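Local coordinates for protein endonuclease V isoform X2 (Ciona intestinalis, PDB 6OZI) that probably cleaves nucleic acid strands near inosine in a metal-dependent reaction, as an endonuclease V with the RNase H-like fold, at residues A53-V58 and Q95-L100; G172-I177 and L186-L191. The protein carries 1 engineered substitution. All blocks are in the same frame, centred on the assembly; numbering follows the deposited sequence.

Contact 1: A53-V58 and Q95-L100; sequences AVSCMV and QQELQL
S55 and E97 meet through a buried hydrogen bond: the hydroxyl OG of S55 donates to OE2 of E97 across 2.6 Å, arriving on the anti lone pair, the one turned away from OE1. E97 bends at chi2 (-72°), which sets CD beside S55 OG and M57 N. OE2 also lies 3.4 Å from the carbonyl O of S55, two acceptors that do not bond. Beside this polar pair, the chains of M57 and E97 run past one another, each toward the other's backbone, CB of M57 touching CB of E97 at 3.7 Å. The thioether then bends at chi3 (-71°), and its CE comes to rest 3.7 Å from the backbone N of L98 and 4.2 Å from L98 CB. SD passes 3.8 Å from L98 CA. Helix 86-104 thus packs against strand 52-61 of the RNase H-like sheet, the short segments running 42° apart with axes 8.5 Å from each other. In the next shell, both carboxylate oxygens of E97 have a partner on the neighbouring strand 67-76: OE2 takes a second hydrogen bond from T73 OG1, and OE1 one from N71 ND2. N71 belongs to a potassium site with T72. A bound potassium ion lies about 7 Å from the side chain of E97. A buried carboxylate gripped by three such bonds would probably be stabilised in its charged form. F94 and L101 of the same helix also touch M57.

Contact 2: G172-I177 and L186-L191; sequences GNELDI and LAKAVL
Strands 174-179 and 184-190 form an antiparallel beta hairpin, within which L175 and A189 make a hydrogen-bonded pair. L175 N donates to A189 O at 2.9 Å and A189 N returns the bond to L175 O at 2.8 Å. I177 N reaches A187 O with a nearly straight N-H...O angle of 173°. I177 O is met by L186 N at 2.8 Å, so that L186 and A187 both face I177 in a classic beta bulge. This hairpin lies at one end of the chain's mixed sheet, with 174-179 as the outermost strand and 200-206 beyond 184-190. On the face carrying L175, I177, A187 and A189 the contacts are apolar: CD1 of I177 sits 4.1 Å from CB of A189 and also touches CB of A187, while L175 CB meets A189 CB at 4.2 Å. Helix 157-169 covers L175 through F164 and L167, and F201 of strand 200-206 touches I177 and A189. The other face is mixed: E174, D176 and K188 are charged, V190 is apolar. The D176 and K188 side chains rise together from the sheet, and K188 bends at its last torsion (chi4 81°), which turns NZ to OD1 of D176 in a salt bridge modelled at 2.5 Å, a length too short to be trusted. E174 and V190 cross obliquely, CG of E174 touching CG1 of V190 at 3.9 Å. Just before strand 174-179 and just after strand 184-190, L191 N makes a weak hydrogen bond to N173 O, and N173 ND2 bonds weakly back to L191 O at 3.4 Å.

How the contacts relate
Contacts 1 and 2 belong to the same mixed sheet but lie on opposite sides of the chain's centre, with centres 30 Å apart and nearest atoms about 19 Å apart. Contact 1 is fully buried and joins a helix to a strand mainly through side chains, with one hydrogen bond and a thioether carrying it. Contact 2 is partly buried and joins two strands mainly through backbone hydrogen bonds, its salt bridge lying on a partly exposed face. The carboxylates differ accordingly: that of E97 is held by neutral hydroxyl and amide donors, that of D176 by a lysine. The elements joined are different, and both contacts approach the bound nucleic acid to about 7 Å.

Contact 1: A53-V58 and Q95-L100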
loop_
_atom_site.group_PDB
_atom_site.type_symbol
_atom_site.label_atom_id
_atom_site.label_comp_id
_atom_site.label_asym_id
_atom_site.label_seq_id
_atom_site.Cartn_x
_atom_site.Cartn_y
_atom_site.Cartn_z
ATOM N N ALA A 53 10.622 -16.718 2.438
ATOM C CA ALA A 53 10.877 -15.612 1.527
ATOM C C ALA A 53 10.558 -16.064 0.110
ATOM O O ALA A 53 10.355 -17.249 -0.157
ATOM C CB ALA A 53 12.323 -15.120 1.634
ATOM N N VAL A 54 10.506 -15.099 -0.805
ATOM C CA VAL A 54 10.245 -15.362 -2.217
ATOM C C VAL A 54 11.170 -14.479 -3.045
ATOM O O VAL A 54 11.175 -13.257 -2.876
ATOM C CB VAL A 54 8.778 -15.090 -2.597
ATOM C CG1 VAL A 54 8.594 -15.186 -4.098
ATOM C CG2 VAL A 54 7.837 -16.043 -1.869
ATOM N N SER A 55 11.962 -15.088 -3.918
ATOM C CA SER A 55 12.743 -14.337 -4.888
ATOM C C SER A 55 11.961 -14.215 -6.191
ATOM O O SER A 55 11.032 -14.976 -6.457
ATOM C CB SER A 55 14.096 -15.004 -5.137
ATOM O OG SER A 55 13.951 -16.246 -5.801
ATOM N N CYS A 56 12.330 -13.222 -6.996
ATOM C CA CYS A 56 11.710 -13.034 -8.301
ATOM C C CYS A 56 12.736 -12.479 -9.274
ATOM O O CYS A 56 13.505 -11.571 -8.936
ATOM C CB CYS A 56 10.505 -12.083 -8.238
ATOM S SG CYS A 56 9.763 -11.701 -9.862
ATOM N N MET A 57 12.737 -13.026 -10.485
ATOM C CA MET A 57 13.546 -12.492 -11.570
ATOM C C MET A 57 12.622 -12.227 -12.747
ATOM O O MET A 57 11.751 -13.049 -13.053
ATOM C CB MET A 57 14.679 -13.455 -11.958
ATOM C CG MET A 57 15.502 -13.002 -13.160
ATOM S SD MET A 57 17.090 -13.868 -13.327
ATOM C CE MET A 57 18.045 -13.189 -11.963
ATOM N N VAL A 58 12.787 -11.063 -13.374
ATOM C CA VAL A 58 11.974 -10.654 -14.509
ATOM C C VAL A 58 12.904 -10.262 -15.645
ATOM O O VAL A 58 14.065 -9.909 -15.433
ATOM C CB VAL A 58 11.037 -9.475 -14.170
ATOM C CG1 VAL A 58 9.982 -9.887 -13.150
ATOM C CG2 VAL A 58 11.850 -8.295 -13.652
ATOM N N GLN A 95 21.649 -16.130 -7.936
ATOM C CA GLN A 95 22.304 -17.147 -8.755
ATOM C C GLN A 95 21.328 -18.238 -9.175
ATOM O O GLN A 95 21.392 -18.736 -10.308
ATOM C CB GLN A 95 23.488 -17.746 -7.996
ATOM C CG GLN A 95 24.530 -16.725 -7.580
ATOM C CD GLN A 95 25.805 -16.842 -8.385
ATOM O OE1 GLN A 95 25.774 -16.857 -9.620
ATOM N NE2 GLN A 95 26.938 -16.944 -7.690
ATOM N N GLN A 96 20.457 -18.663 -8.257
ATOM C CA GLN A 96 19.464 -19.678 -8.598
ATOM C C GLN A 96 18.484 -19.166 -9.655
ATOM O O GLN A 96 18.206 -19.857 -10.645
ATOM C CB GLN A 96 18.737 -20.149 -7.339
ATOM C CG GLN A 96 19.613 -20.993 -6.418
ATOM C CD GLN A 96 20.203 -22.221 -7.118
ATOM O OE1 GLN A 96 19.553 -22.859 -7.956
ATOM N NE2 GLN A 96 21.448 -22.547 -6.781
ATOM N N GLU A 97 17.918 -17.966 -9.445
ATOM C CA GLU A 97 17.014 -17.409 -10.452
ATOM C C GLU A 97 17.707 -17.301 -11.802
ATOM O O GLU A 97 17.126 -17.649 -12.835
ATOM C CB GLU A 97 16.489 -16.035 -10.021
ATOM C CG GLU A 97 15.519 -16.031 -8.841
ATOM C CD GLU A 97 14.138 -16.581 -9.195
ATOM O OE1 GLU A 97 13.889 -16.916 -10.373
ATOM O OE2 GLU A 97 13.294 -16.685 -8.284
ATOM N N LEU A 98 18.954 -16.823 -11.808
ATOM C CA LEU A 98 19.692 -16.632 -13.051
ATOM C C LEU A 98 19.900 -17.957 -13.765
ATOM O O LEU A 98 19.724 -18.054 -14.984
ATOM C CB LEU A 98 21.036 -15.966 -12.760
ATOM C CG LEU A 98 21.922 -15.671 -13.970
ATOM C CD1 LEU A 98 21.252 -14.631 -14.853
ATOM C CD2 LEU A 98 23.300 -15.200 -13.528
ATOM N N GLN A 99 20.316 -18.987 -13.020
ATOM C CA GLN A 99 20.505 -20.304 -13.614
ATOM C C GLN A 99 19.199 -20.834 -14.198
ATOM O O GLN A 99 19.187 -21.438 -15.282
ATOM C CB GLN A 99 21.079 -21.254 -12.562
ATOM C CG GLN A 99 20.853 -22.723 -12.822
ATOM C CD GLN A 99 21.623 -23.608 -11.845
ATOM O OE1 GLN A 99 21.559 -23.421 -10.625
ATOM N NE2 GLN A 99 22.322 -24.603 -12.380
ATOM N N LEU A 100 18.085 -20.621 -13.488
ATOM C CA LEU A 100 16.782 -21.015 -14.017
ATOM C C LEU A 100 16.455 -20.270 -15.311
ATOM O O LEU A 100 15.996 -20.875 -16.284
ATOM C CB LEU A 100 15.709 -20.769 -12.960
ATOM C CG LEU A 100 14.286 -21.206 -13.278
ATOM C CD1 LEU A 100 14.261 -22.640 -13.742
ATOM C CD2 LEU A 100 13.464 -21.048 -12.020
#

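Contact 2: G172-I177 and L186-L191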
loop_
_atom_site.group_PDB
_atom_site.type_symbol
_atom_site.label_atom_id
_atom_site.label_comp_id
_atom_site.label_asym_id
_atom_site.label_seq_id
_atom_site.Cartn_x
_atom_site.Cartn_y
_atom_site.Cartn_z
ATOM N N GLY A 172 18.438 21.436 -13.164
ATOM C CA GLY A 172 19.137 20.186 -13.349
ATOM C C GLY A 172 18.325 19.010 -12.858
ATOM O O GLY A 172 17.340 19.155 -12.134
ATOM N N ASN A 173 18.751 17.814 -13.269
ATOM C CA ASN A 173 18.094 16.595 -12.825
ATOM C C ASN A 173 19.071 15.483 -12.463
ATOM O O ASN A 173 18.622 14.385 -12.120
ATOM C CB ASN A 173 17.102 16.084 -13.898
ATOM C CG ASN A 173 17.792 15.584 -15.161
ATOM O OD1 ASN A 173 18.793 16.143 -15.602
ATOM N ND2 ASN A 173 17.243 14.534 -15.756
ATOM N N GLU A 174 20.379 15.738 -12.503
ATOM C CA GLU A 174 21.407 14.752 -12.179
ATOM C C GLU A 174 22.486 15.417 -11.338
ATOM O O GLU A 174 22.943 16.513 -11.672
ATOM C CB GLU A 174 22.029 14.164 -13.450
ATOM C CG GLU A 174 21.089 13.275 -14.237
ATOM C CD GLU A 174 21.686 12.808 -15.546
ATOM O OE1 GLU A 174 22.415 13.592 -16.183
ATOM O OE2 GLU A 174 21.429 11.655 -15.943
ATOM N N LEU A 175 22.888 14.762 -10.251
ATOM C CA LEU A 175 23.879 15.301 -9.327
ATOM C C LEU A 175 24.887 14.213 -8.991
ATOM O O LEU A 175 24.505 13.145 -8.507
ATOM C CB LEU A 175 23.210 15.802 -8.047
ATOM C CG LEU A 175 24.178 16.279 -6.968
ATOM C CD1 LEU A 175 24.776 17.612 -7.387
ATOM C CD2 LEU A 175 23.520 16.379 -5.601
ATOM N N ASP A 176 26.168 14.486 -9.208
ATOM C CA ASP A 176 27.191 13.521 -8.834
ATOM C C ASP A 176 27.312 13.464 -7.320
ATOM O O ASP A 176 27.377 14.498 -6.651
ATOM C CB ASP A 176 28.548 13.877 -9.447
ATOM C CG ASP A 176 28.563 13.752 -10.954
ATOM O OD1 ASP A 176 28.379 12.621 -11.451
ATOM O OD2 ASP A 176 28.818 14.764 -11.638
ATOM N N ILE A 177 27.344 12.252 -6.778
ATOM C CA ILE A 177 27.608 12.024 -5.363
ATOM C C ILE A 177 29.076 11.647 -5.234
ATOM O O ILE A 177 29.556 10.750 -5.939
ATOM C CB ILE A 177 26.683 10.934 -4.796
ATOM C CG1 ILE A 177 25.245 11.455 -4.746
ATOM C CG2 ILE A 177 27.147 10.482 -3.425
ATOM C CD1 ILE A 177 24.196 10.381 -4.502
ATOM N N LEU A 186 30.917 8.443 -6.693
ATOM C CA LEU A 186 30.403 7.155 -6.261
ATOM C C LEU A 186 29.106 6.772 -6.955
ATOM O O LEU A 186 28.863 5.578 -7.180
ATOM C CB LEU A 186 30.177 7.169 -4.746
ATOM C CG LEU A 186 31.388 7.478 -3.856
ATOM C CD1 LEU A 186 31.004 7.413 -2.384
ATOM C CD2 LEU A 186 32.554 6.541 -4.142
ATOM N N ALA A 187 28.264 7.753 -7.266
ATOM C CA ALA A 187 26.926 7.502 -7.776
ATOM C C ALA A 187 26.387 8.784 -8.388
ATOM O O ALA A 187 27.034 9.835 -8.371
ATOM C CB ALA A 187 25.996 6.998 -6.669
ATOM N N LYS A 188 25.165 8.693 -8.897
ATOM C CA LYS A 188 24.478 9.813 -9.521
ATOM C C LYS A 188 23.067 9.850 -8.951
ATOM O O LYS A 188 22.339 8.855 -9.026
ATOM C CB LYS A 188 24.473 9.652 -11.044
ATOM C CG LYS A 188 24.637 10.934 -11.818
ATOM C CD LYS A 188 25.203 10.620 -13.192
ATOM C CE LYS A 188 25.661 11.878 -13.922
ATOM N NZ LYS A 188 26.999 12.319 -13.471
ATOM N N ALA A 189 22.712 10.963 -8.319
ATOM C CA ALA A 189 21.338 11.221 -7.904
ATOM C C ALA A 189 20.555 11.724 -9.110
ATOM O O ALA A 189 20.916 12.743 -9.701
ATOM C CB ALA A 189 21.304 12.248 -6.776
ATOM N N VAL A 190 19.511 10.997 -9.501
ATOM C CA VAL A 190 18.818 11.288 -10.748
ATOM C C VAL A 190 17.326 11.425 -10.501
ATOM O O VAL A 190 16.768 10.894 -9.531
ATOM C CB VAL A 190 19.076 10.217 -11.831
ATOM C CG1 VAL A 190 20.571 10.091 -12.112
ATOM C CG2 VAL A 190 18.460 8.878 -11.434
ATOM N N LEU A 191 16.684 12.158 -11.407
ATOM C CA LEU A 191 15.244 12.392 -11.381
ATOM C C LEU A 191 14.783 12.399 -12.835
ATOM O O LEU A 191 14.885 13.421 -13.520
ATOM C CB LEU A 191 14.936 13.704 -10.672
ATOM C CG LEU A 191 13.530 13.974 -10.150
ATOM C CD1 LEU A 191 13.587 15.202 -9.258
ATOM C CD2 LEU A 191 12.541 14.191 -11.295
#